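PDB 4N5H: Esterase/lipase from Lactobacillus rhamnosus, which probably hydrolyses carboxylic ester bonds as an alpha/beta-hydrolase-fold esterase, with acyl transfer as a likely second activity. Local coordinates for residues L141-S146 against L295-T300. The protein carries 1 engineered substitution. Residues are numbered along the deposited sequence; the frame is centred on the assembly and turned at random.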
loop_
_atom_site.group_PDB
_atom_site.type_symbol
_atom_site.label_atom_id
_atom_site.label_comp_id
_atom_site.label_asym_id
_atom_site.label_seq_id
_atom_site.Cartn_x
_atom_site.Cartn_y
_atom_site.Cartn_z
ATOM N N LEU A 141 -13.488 -6.354 30.140
ATOM C CA LEU A 141 -14.583 -6.699 29.251
ATOM C C LEU A 141 -14.105 -7.862 28.321
ATOM O O LEU A 141 -13.125 -7.664 27.594
ATOM C CB LEU A 141 -14.965 -5.544 28.383
ATOM C CG LEU A 141 -15.921 -5.752 27.208
ATOM C CD1 LEU A 141 -17.179 -6.460 27.595
ATOM C CD2 LEU A 141 -16.232 -4.464 26.471
ATOM N N LEU A 142 -14.758 -9.005 28.387
ATOM C CA LEU A 142 -14.502 -10.137 27.506
ATOM C C LEU A 142 -15.539 -10.101 26.402
ATOM O O LEU A 142 -16.768 -10.036 26.722
ATOM C CB LEU A 142 -14.603 -11.413 28.240
ATOM C CG LEU A 142 -14.332 -12.681 27.416
ATOM C CD1 LEU A 142 -12.914 -12.732 26.923
ATOM C CD2 LEU A 142 -14.696 -13.916 28.207
ATOM N N THR A 143 -15.117 -10.116 25.125
ATOM C CA THR A 143 -16.060 -10.075 24.020
ATOM C C THR A 143 -15.648 -11.020 22.953
ATOM O O THR A 143 -14.469 -11.311 22.851
ATOM C CB THR A 143 -16.287 -8.692 23.500
ATOM O OG1 THR A 143 -17.430 -8.694 22.657
ATOM C CG2 THR A 143 -15.104 -8.239 22.727
ATOM N N GLY A 144 -16.634 -11.572 22.292
ATOM C CA GLY A 144 -16.444 -12.429 21.148
ATOM C C GLY A 144 -17.569 -12.339 20.170
ATOM O O GLY A 144 -18.741 -12.165 20.561
ATOM N N ASP A 145 -17.218 -12.576 18.896
ATOM C CA ASP A 145 -18.245 -12.546 17.829
ATOM C C ASP A 145 -18.409 -13.903 17.170
ATOM O O ASP A 145 -17.401 -14.567 16.858
ATOM C CB ASP A 145 -17.976 -11.521 16.746
ATOM C CG ASP A 145 -16.736 -11.765 15.988
ATOM O OD1 ASP A 145 -16.898 -12.059 14.744
ATOM O OD2 ASP A 145 -15.621 -11.585 16.579
ATOM N N SER A 146 -19.682 -14.298 16.997
ATOM C CA SER A 146 -20.058 -15.588 16.330
ATOM C C SER A 146 -19.481 -16.951 16.988
ATOM O O SER A 146 -19.745 -17.232 18.169
ATOM C CB SER A 146 -19.721 -15.420 14.797
ATOM O OG SER A 146 -20.439 -16.397 14.014
ATOM N N LEU A 295 -20.224 1.705 21.372
ATOM C CA LEU A 295 -20.226 2.649 22.539
ATOM C C LEU A 295 -21.210 2.176 23.581
ATOM O O LEU A 295 -20.893 2.307 24.809
ATOM C CB LEU A 295 -20.584 4.028 22.119
ATOM C CG LEU A 295 -19.554 4.771 21.277
ATOM C CD1 LEU A 295 -19.996 6.170 20.895
ATOM C CD2 LEU A 295 -18.186 4.890 21.998
ATOM N N GLU A 296 -22.373 1.623 23.203
ATOM C CA GLU A 296 -23.301 1.158 24.211
ATOM C C GLU A 296 -22.704 0.030 25.047
ATOM O O GLU A 296 -22.837 -0.044 26.277
ATOM C CB GLU A 296 -24.617 0.771 23.590
ATOM C CG GLU A 296 -25.654 0.401 24.623
ATOM C CD GLU A 296 -27.098 0.492 24.055
ATOM O OE1 GLU A 296 -27.350 1.321 23.141
ATOM O OE2 GLU A 296 -27.938 -0.324 24.536
ATOM N N MET A 297 -22.000 -0.866 24.389
ATOM C CA MET A 297 -21.190 -1.897 25.068
ATOM C C MET A 297 -20.168 -1.318 26.030
ATOM O O MET A 297 -20.081 -1.770 27.206
ATOM C CB MET A 297 -20.568 -2.811 24.046
ATOM C CG MET A 297 -19.691 -3.897 24.652
ATOM S SD MET A 297 -18.786 -4.884 23.437
ATOM C CE MET A 297 -17.519 -3.681 22.866
ATOM N N LEU A 298 -19.396 -0.347 25.575
ATOM C CA LEU A 298 -18.316 0.228 26.401
ATOM C C LEU A 298 -18.954 0.991 27.576
ATOM O O LEU A 298 -18.414 0.928 28.720
ATOM C CB LEU A 298 -17.390 1.133 25.609
ATOM C CG LEU A 298 -16.568 0.317 24.583
ATOM C CD1 LEU A 298 -15.856 1.353 23.702
ATOM C CD2 LEU A 298 -15.570 -0.645 25.221
ATOM N N ARG A 299 -20.089 1.625 27.311
ATOM C CA ARG A 299 -20.769 2.332 28.438
ATOM C C ARG A 299 -21.368 1.372 29.472
ATOM O O ARG A 299 -21.356 1.708 30.683
ATOM C CB ARG A 299 -21.820 3.299 27.956
ATOM C CG ARG A 299 -21.289 4.494 27.189
ATOM C CD ARG A 299 -20.182 5.290 27.876
ATOM N NE ARG A 299 -18.749 4.844 27.735
ATOM C CZ ARG A 299 -17.976 5.128 26.701
ATOM N NH1 ARG A 299 -18.522 5.819 25.661
ATOM N NH2 ARG A 299 -16.695 4.760 26.640
ATOM N N THR A 300 -21.869 0.209 29.059
ATOM C CA THR A 300 -22.357 -0.779 29.968
ATOM C C THR A 300 -21.186 -1.241 30.826
ATOM O O THR A 300 -21.310 -1.390 32.091
ATOM C CB THR A 300 -22.976 -1.924 29.190
ATOM O OG1 THR A 300 -24.045 -1.405 28.408
ATOM C CG2 THR A 300 -23.493 -3.068 30.099
#
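L141 and T143 meet M297 and L298 in a buried, apolar helix-on-sheet contact. Strand 140-145 lies inside the central sheet, and helix 288-311 packs across one face of it. The short axes run close to antiparallel, at 150°, and approach to 10.5 Å. No hydrogen bond joins the two segments; they meet through side chains only.

The CD2 methyl of L141 carries most of the contact. It rests against the bent end of M297, with CD2 of L141 3.9 Å from both CG and CE of M297. CD2 of L298 touches the same methyl at 4.1 Å. M297 reaches the sheet because its CG is anti to the backbone N (chi1 179°) and chi2 is extended too. The bend at chi3 (72°) turns CE aside from T143, so that CG, SD and CE all lie around CD2 of L141; straight on, the methyl would run into the strand. OG1 of T143 lies 4.1 Å from SD of M297, a van der Waals approach; this hydroxyl is hydrogen-bonded to A181 O on the adjacent strand. M297 also packs on A181.

This is the layered core of the alpha/beta-hydrolase fold. Strand 140-145 runs into S146, the probable nucleophile of a GxSxG elbow, whose OG is hydrogen-bonded to H278. S146 itself lies well away from the helix. Y88 and L92 of helix 86-94 also pack on M297, so its side chain sits between that helix and the sheet. An alanine in place of M297 would probably open a gap over L141 and T143 and take from Y88 and L92 the side chain they pack on here.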